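Local coordinates for type VI immunity protein Atu4351 (Agrobacterium fabrum, PDB 6ITW) that probably serves as the immunity partner of a type VI secretion effector, protecting the bacterium from its own toxin, at residues 67-72 with 84-89; 71-76 with 105-110; 93-98 with 195-200. All coordinates share one frame; numbering follows the deposited sequence. Where two conformers were deposited one is given.

Contact 1. Residues 67-72 with 84-89; sequences SIVALA and THALGF
Thr84 OG1 has two partners, hydrogen-bonding to the carbonyl of Asn80 and to the side-chain amide of Asn99, while the carbon part of the threonine meets Val69. The contact lays helix 66-73 of the GAD-like domain across one face of the mixed beta-sheet, at the start of strand 84-90. Thr84 and Ala86, two residues apart, turn to the helix, whereas His85 between them points to the opposite face. Val69 fits against both with its two methyls. With CG1 anti to the backbone N (chi1 -176°), that methyl reaches the first residue of the strand: CG1 lies 3.5 Å from Thr84 O and 3.8 Å from Thr84 CB, and brushes Thr84 CG2. The side chains of Val69 and Thr84 cross obliquely. No hydrogen bond joins the two segments; they meet through apolar packing and the approach of a methyl to a carbonyl oxygen. Further along the strand a classic beta bulge, Leu87 and Gly88 opposite Leu96, interrupts the regular pairing with strand 94-99. The side chain of Ile68 packs on Met197 and Leu194 of helix 193-200. The second methyl of the valine completes the contact, Val69 CG2 resting 4.0 Å from Ala86 CB.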
# COMPACT_ATOMS: atom_id res chain seq x y z
N SER A 67 -7.98 5.96 -8.69
CA SER A 67 -7.40 5.89 -10.02
C SER A 67 -6.11 5.07 -10.04
O SER A 67 -5.81 4.41 -11.05
CB SER A 67 -7.14 7.29 -10.58
OG SER A 67 -6.26 8.01 -9.73
N ILE A 68 -5.34 5.09 -8.95
CA ILE A 68 -4.12 4.29 -8.93
C ILE A 68 -4.47 2.81 -8.93
O ILE A 68 -3.89 2.02 -9.68
CB ILE A 68 -3.23 4.65 -7.73
CG1 ILE A 68 -2.91 6.15 -7.74
CG2 ILE A 68 -1.97 3.81 -7.71
CD1 ILE A 68 -2.46 6.69 -9.08
N VAL A 69 -5.45 2.42 -8.11
CA VAL A 69 -5.95 1.04 -8.14
C VAL A 69 -6.48 0.70 -9.53
O VAL A 69 -6.22 -0.39 -10.06
CB VAL A 69 -7.04 0.84 -7.08
CG1 VAL A 69 -7.47 -0.62 -7.08
CG2 VAL A 69 -6.56 1.30 -5.70
N ALA A 70 -7.24 1.63 -10.13
CA ALA A 70 -7.80 1.37 -11.46
C ALA A 70 -6.70 1.12 -12.47
O ALA A 70 -6.79 0.17 -13.26
CB ALA A 70 -8.67 2.54 -11.91
N LEU A 71 -5.64 1.93 -12.44
CA LEU A 71 -4.55 1.77 -13.40
C LEU A 71 -3.75 0.50 -13.13
O LEU A 71 -3.40 -0.23 -14.06
CB LEU A 71 -3.64 3.00 -13.38
CG LEU A 71 -4.32 4.30 -13.85
CD1 LEU A 71 -3.53 5.49 -13.39
CD2 LEU A 71 -4.51 4.35 -15.37
N ALA A 72 -3.42 0.24 -11.86
CA ALA A 72 -2.52 -0.88 -11.58
C ALA A 72 -3.22 -2.22 -11.81
O ALA A 72 -2.60 -3.18 -12.27
CB ALA A 72 -1.98 -0.80 -10.15
N THR A 84 -11.45 -3.05 -4.91
CA THR A 84 -10.16 -2.97 -4.24
C THR A 84 -9.90 -1.53 -3.84
O THR A 84 -10.00 -0.63 -4.68
CB THR A 84 -9.03 -3.50 -5.12
OG1 THR A 84 -9.41 -4.77 -5.68
CG2 THR A 84 -7.74 -3.65 -4.29
N HIS A 85 -9.58 -1.32 -2.57
CA HIS A 85 -9.60 0.02 -2.00
C HIS A 85 -8.27 0.30 -1.32
O HIS A 85 -7.86 -0.45 -0.43
CB HIS A 85 -10.77 0.15 -1.02
CG HIS A 85 -12.04 -0.39 -1.58
ND1 HIS A 85 -12.70 0.22 -2.63
CD2 HIS A 85 -12.74 -1.51 -1.30
CE1 HIS A 85 -13.77 -0.49 -2.94
NE2 HIS A 85 -13.82 -1.55 -2.15
N ALA A 86 -7.62 1.38 -1.74
CA ALA A 86 -6.32 1.77 -1.18
C ALA A 86 -6.52 2.41 0.19
O ALA A 86 -7.21 3.42 0.31
CB ALA A 86 -5.61 2.74 -2.13
N LEU A 87 -5.89 1.83 1.22
CA LEU A 87 -6.06 2.32 2.59
C LEU A 87 -4.88 3.12 3.11
O LEU A 87 -5.06 3.97 3.99
CB LEU A 87 -6.32 1.15 3.54
CG LEU A 87 -7.45 0.20 3.12
CD1 LEU A 87 -7.58 -0.93 4.13
CD2 LEU A 87 -8.77 0.94 2.94
N GLY A 88 -3.67 2.85 2.61
CA GLY A 88 -2.48 3.55 3.05
C GLY A 88 -1.29 3.05 2.25
O GLY A 88 -1.41 2.12 1.44
N PHE A 89 -0.13 3.68 2.48
CA PHE A 89 1.06 3.19 1.78
C PHE A 89 2.33 3.47 2.57
O PHE A 89 2.44 4.47 3.30
CB PHE A 89 1.17 3.78 0.36
CG PHE A 89 0.76 5.23 0.25
CD1 PHE A 89 1.69 6.25 0.43
CD2 PHE A 89 -0.55 5.57 -0.09
CE1 PHE A 89 1.32 7.58 0.28
CE2 PHE A 89 -0.93 6.90 -0.25
CZ PHE A 89 0.01 7.91 -0.06

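Contact 2. Residues 71-76 with 105-110; sequences LALGGD and TEINIL
Ala72 presents its methyl to Ile107 where the last part of helix 66-73 packs on strand 103-108, a central strand of the mixed sheet of the GAD-like fold. Ala72 CB stands 4.1 Å from Ile107 CG2, and the CA atoms of Ala72 and Ile107 are 8.0 Å apart. Ala72 also touches Phe206. Leu73, next in the chain, carries its fork over the other branch of the same isoleucine, with Leu73 CD1 4.2 Å from Ile107 CD1 and Leu73 CD2 4.4 Å from that same carbon. Val114 of the following strand and Ile222 also pack on the leucine, so its side chain is buried among apolar neighbours. A type II beta turn from Leu73 to Asp76 then leads the chain away from the helix. It is closed by Asp76 N donating to Leu73 O at 3.0 Å, and Gly75 takes the positive phi (81°) of its third position. The turn delivers Asp76 to a polar site of its own: OD1 forms a salt bridge with Arg220 and accepts from the backbone N of Gly223, while OD2 accepts from Leu79 N. These partners would probably favour the ionised carboxylate despite its burial. On the strand side, Ile107 pairs through its backbone with Ile95 and works with both branches. CG1 stands beside the backbone N (chi1 -55°), which leaves CG2 anti to that nitrogen and facing Ala72; CG1 then runs on extended (chi2 -177°), carrying Ile107 CD1 up against the two methyls of Leu73.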
# COMPACT_ATOMS: atom_id res chain seq x y z
N LEU A 71 -5.64 1.93 -12.44
CA LEU A 71 -4.55 1.77 -13.40
C LEU A 71 -3.75 0.50 -13.13
O LEU A 71 -3.40 -0.23 -14.06
CB LEU A 71 -3.64 3.00 -13.38
CG LEU A 71 -4.32 4.30 -13.85
CD1 LEU A 71 -3.53 5.49 -13.39
CD2 LEU A 71 -4.51 4.35 -15.37
N ALA A 72 -3.42 0.24 -11.86
CA ALA A 72 -2.52 -0.88 -11.58
C ALA A 72 -3.22 -2.22 -11.81
O ALA A 72 -2.60 -3.18 -12.27
CB ALA A 72 -1.98 -0.80 -10.15
N LEU A 73 -4.51 -2.29 -11.48
CA LEU A 73 -5.25 -3.53 -11.54
C LEU A 73 -6.20 -3.59 -12.73
O LEU A 73 -7.01 -4.51 -12.82
CB LEU A 73 -6.03 -3.73 -10.23
CG LEU A 73 -5.21 -3.79 -8.95
CD1 LEU A 73 -6.13 -4.18 -7.79
CD2 LEU A 73 -4.05 -4.77 -9.08
N GLY A 74 -6.12 -2.61 -13.63
CA GLY A 74 -6.95 -2.54 -14.81
C GLY A 74 -7.16 -3.87 -15.49
O GLY A 74 -6.22 -4.49 -15.98
N GLY A 75 -8.42 -4.32 -15.50
CA GLY A 75 -8.81 -5.49 -16.25
C GLY A 75 -8.52 -6.81 -15.60
O GLY A 75 -8.63 -7.85 -16.27
N ASP A 76 -8.14 -6.84 -14.33
CA ASP A 76 -7.91 -8.12 -13.68
C ASP A 76 -9.24 -8.77 -13.29
O ASP A 76 -10.17 -8.10 -12.85
CB ASP A 76 -7.03 -7.97 -12.45
CG ASP A 76 -6.31 -9.25 -12.11
OD1 ASP A 76 -5.24 -9.50 -12.71
OD2 ASP A 76 -6.84 -10.03 -11.28
N THR A 105 -4.43 -6.80 0.45
CA THR A 105 -3.70 -6.80 -0.81
C THR A 105 -2.56 -5.79 -0.70
O THR A 105 -2.72 -4.76 -0.03
CB THR A 105 -4.65 -6.43 -1.98
OG1 THR A 105 -5.78 -7.33 -1.99
CG2 THR A 105 -3.93 -6.48 -3.33
N GLU A 106 -1.42 -6.07 -1.32
CA GLU A 106 -0.30 -5.14 -1.37
C GLU A 106 0.04 -4.84 -2.83
O GLU A 106 0.19 -5.76 -3.63
CB GLU A 106 0.94 -5.69 -0.63
CG GLU A 106 0.73 -5.99 0.89
CD GLU A 106 2.01 -6.50 1.60
OE1 GLU A 106 3.12 -6.32 1.05
OE2 GLU A 106 1.91 -7.09 2.71
N ILE A 107 0.15 -3.56 -3.16
CA ILE A 107 0.46 -3.12 -4.51
C ILE A 107 1.81 -2.40 -4.44
O ILE A 107 1.88 -1.25 -4.00
CB ILE A 107 -0.62 -2.22 -5.10
CG1 ILE A 107 -1.99 -2.90 -5.05
CG2 ILE A 107 -0.29 -1.87 -6.52
CD1 ILE A 107 -3.13 -2.06 -5.69
N ASN A 108 2.87 -3.08 -4.86
CA ASN A 108 4.22 -2.54 -4.80
C ASN A 108 4.45 -1.71 -6.06
O ASN A 108 4.77 -2.25 -7.13
CB ASN A 108 5.24 -3.67 -4.65
CG ASN A 108 6.65 -3.16 -4.47
OD1 ASN A 108 7.01 -2.10 -4.97
ND2 ASN A 108 7.47 -3.92 -3.74
N ILE A 109 4.29 -0.39 -5.92
CA ILE A 109 4.35 0.55 -7.04
C ILE A 109 5.78 0.66 -7.58
O ILE A 109 5.99 0.80 -8.79
CB ILE A 109 3.83 1.92 -6.59
CG1 ILE A 109 2.32 1.90 -6.45
CG2 ILE A 109 4.32 3.03 -7.54
CD1 ILE A 109 1.59 1.91 -7.77
N LEU A 110 6.77 0.64 -6.69
CA LEU A 110 8.16 0.81 -7.10
C LEU A 110 8.62 -0.36 -7.97
O LEU A 110 9.24 -0.16 -9.02
CB LEU A 110 9.05 0.93 -5.86
CG LEU A 110 10.55 1.19 -6.04
CD1 LEU A 110 10.75 2.45 -6.82
CD2 LEU A 110 11.31 1.27 -4.70

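Contact 3. Residues 93-98 with 195-200; sequences GKILAW and SAMTIA
Gly93, with a positive phi of 86°, turns the chain into strand 94-99 and brings its CA to 7.3 Å from that of Met197 on helix 193-200. The helix belongs to the Tdi1 C-terminal family region and packs here on the same face of the GAD-like sheet that helix 66-73 occupies. Met197, present as selenomethionine, bridges the gap with a single long side chain. It is extended beyond CG (chi2 171°), which carries its terminal methyl to the start of the strand. That methyl touches backbone first: Met197 CE lies 3.6 Å from Gly93 CA and 3.7 Å from Gly93 O. No side chain on Gly93 stands between the methyl and the strand. Ile95, two residues on, meets the same methyl, with Ile95 CG1 4.0 Å from Met197 CE. This branch lies beside the backbone N of Ile95 (chi1 -63°), and the two side chains pass each other at a slant. Phe89 and Tyr65 add aromatic neighbours to Met197, and Ala86 packs on Ile95 from the adjoining strand. Leu96 and Trp98 serve the other face of the sheet, where helix 128-137 lies. No hydrogen bond or charge pair links the two segments. The attraction is therefore of the dispersion kind, between the terminal methyl of Met197 and a glycine backbone beside an isoleucine branch, which implies that at this point the helix is held against the strand by close fit and not by a directed bond.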
# COMPACT_ATOMS: atom_id res chain seq x y z
N GLY A 93 5.59 4.08 -1.48
CA GLY A 93 4.44 3.94 -2.36
C GLY A 93 3.87 2.55 -2.43
O GLY A 93 3.06 2.27 -3.32
N LYS A 94 4.26 1.66 -1.52
CA LYS A 94 3.70 0.31 -1.48
C LYS A 94 2.35 0.38 -0.76
O LYS A 94 2.30 0.60 0.45
CB LYS A 94 4.67 -0.64 -0.77
CG LYS A 94 4.26 -2.11 -0.71
CD LYS A 94 5.43 -2.96 -0.23
CE LYS A 94 5.22 -4.46 -0.41
NZ LYS A 94 6.30 -5.28 0.25
N ILE A 95 1.27 0.16 -1.51
CA ILE A 95 -0.09 0.40 -1.04
C ILE A 95 -0.62 -0.80 -0.27
O ILE A 95 -0.58 -1.95 -0.75
CB ILE A 95 -1.00 0.71 -2.23
CG1 ILE A 95 -0.54 1.99 -2.92
CG2 ILE A 95 -2.46 0.75 -1.78
CD1 ILE A 95 -1.23 2.26 -4.25
N LEU A 96 -1.14 -0.54 0.93
CA LEU A 96 -1.99 -1.49 1.64
C LEU A 96 -3.43 -1.27 1.18
O LEU A 96 -3.98 -0.17 1.37
CB LEU A 96 -1.89 -1.32 3.15
CG LEU A 96 -2.88 -2.11 4.01
CD1 LEU A 96 -2.85 -3.58 3.63
CD2 LEU A 96 -2.57 -1.97 5.50
N ALA A 97 -4.02 -2.29 0.56
CA ALA A 97 -5.35 -2.18 -0.03
C ALA A 97 -6.25 -3.28 0.52
O ALA A 97 -5.79 -4.34 0.96
CB ALA A 97 -5.32 -2.28 -1.56
N TRP A 98 -7.55 -3.03 0.49
CA TRP A 98 -8.52 -4.03 0.91
C TRP A 98 -9.30 -4.49 -0.30
O TRP A 98 -9.98 -3.68 -0.96
CB TRP A 98 -9.46 -3.48 1.98
CG TRP A 98 -10.48 -4.48 2.39
CD1 TRP A 98 -11.79 -4.53 1.97
CD2 TRP A 98 -10.29 -5.57 3.29
NE1 TRP A 98 -12.42 -5.60 2.57
CE2 TRP A 98 -11.53 -6.25 3.39
CE3 TRP A 98 -9.20 -6.04 4.03
CZ2 TRP A 98 -11.70 -7.38 4.20
CZ3 TRP A 98 -9.37 -7.17 4.84
CH2 TRP A 98 -10.62 -7.82 4.91
N SER A 195 0.50 11.86 -8.09
CA SER A 195 1.12 12.11 -9.39
C SER A 195 2.12 11.02 -9.74
O SER A 195 2.07 10.44 -10.83
CB SER A 195 1.84 13.46 -9.40
OG SER A 195 0.91 14.51 -9.32
N ALA A 196 3.09 10.77 -8.83
CA ALA A 196 4.11 9.76 -9.07
C ALA A 196 3.49 8.39 -9.30
O ALA A 196 3.86 7.68 -10.24
CB ALA A 196 5.09 9.73 -7.90
N MSE A 197 2.51 8.02 -8.47
CA MSE A 197 1.86 6.72 -8.62
C MSE A 197 1.08 6.65 -9.92
O MSE A 197 0.97 5.58 -10.53
CB MSE A 197 0.92 6.42 -7.45
CG MSE A 197 1.60 6.28 -6.09
SE MSE A 197 0.20 6.21 -4.75
CE MSE A 197 1.31 5.55 -3.26
N THR A 198 0.53 7.79 -10.36
CA THR A 198 -0.17 7.81 -11.64
C THR A 198 0.78 7.47 -12.79
O THR A 198 0.41 6.76 -13.72
CB THR A 198 -0.85 9.16 -11.85
OG1 THR A 198 -1.83 9.35 -10.82
CG2 THR A 198 -1.54 9.22 -13.21
N ILE A 199 2.03 7.94 -12.71
CA ILE A 199 3.00 7.62 -13.76
C ILE A 199 3.42 6.17 -13.66
O ILE A 199 3.39 5.42 -14.64
CB ILE A 199 4.21 8.56 -13.66
CG1 ILE A 199 3.81 9.99 -14.02
CG2 ILE A 199 5.38 8.03 -14.53
CD1 ILE A 199 4.85 11.01 -13.65
N ALA A 200 3.83 5.75 -12.46
CA ALA A 200 4.36 4.41 -12.26
C ALA A 200 3.35 3.35 -12.64
O ALA A 200 3.69 2.36 -13.29
CB ALA A 200 4.80 4.26 -10.81

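From the N terminus, helix 66-73 comes first and makes two contacts. Contact 1 closes the short loop between this helix and strand 84-90. Contact 2 starts from the same helix, sharing Leu71 and Ala72, and closes a longer span that takes in strands 84-90 and 94-99 before reaching 103-108. Contact 3 opens inside that span, after contact 1 has closed, and ends far downstream at helix 193-200, so it crosses contact 2. Three neighbouring strands, joined by backbone hydrogen bonds such as Ile107 O to Ile95 N at 2.9 Å, thus receive two helices on one face, tying the C-terminal region to the GAD-like domain.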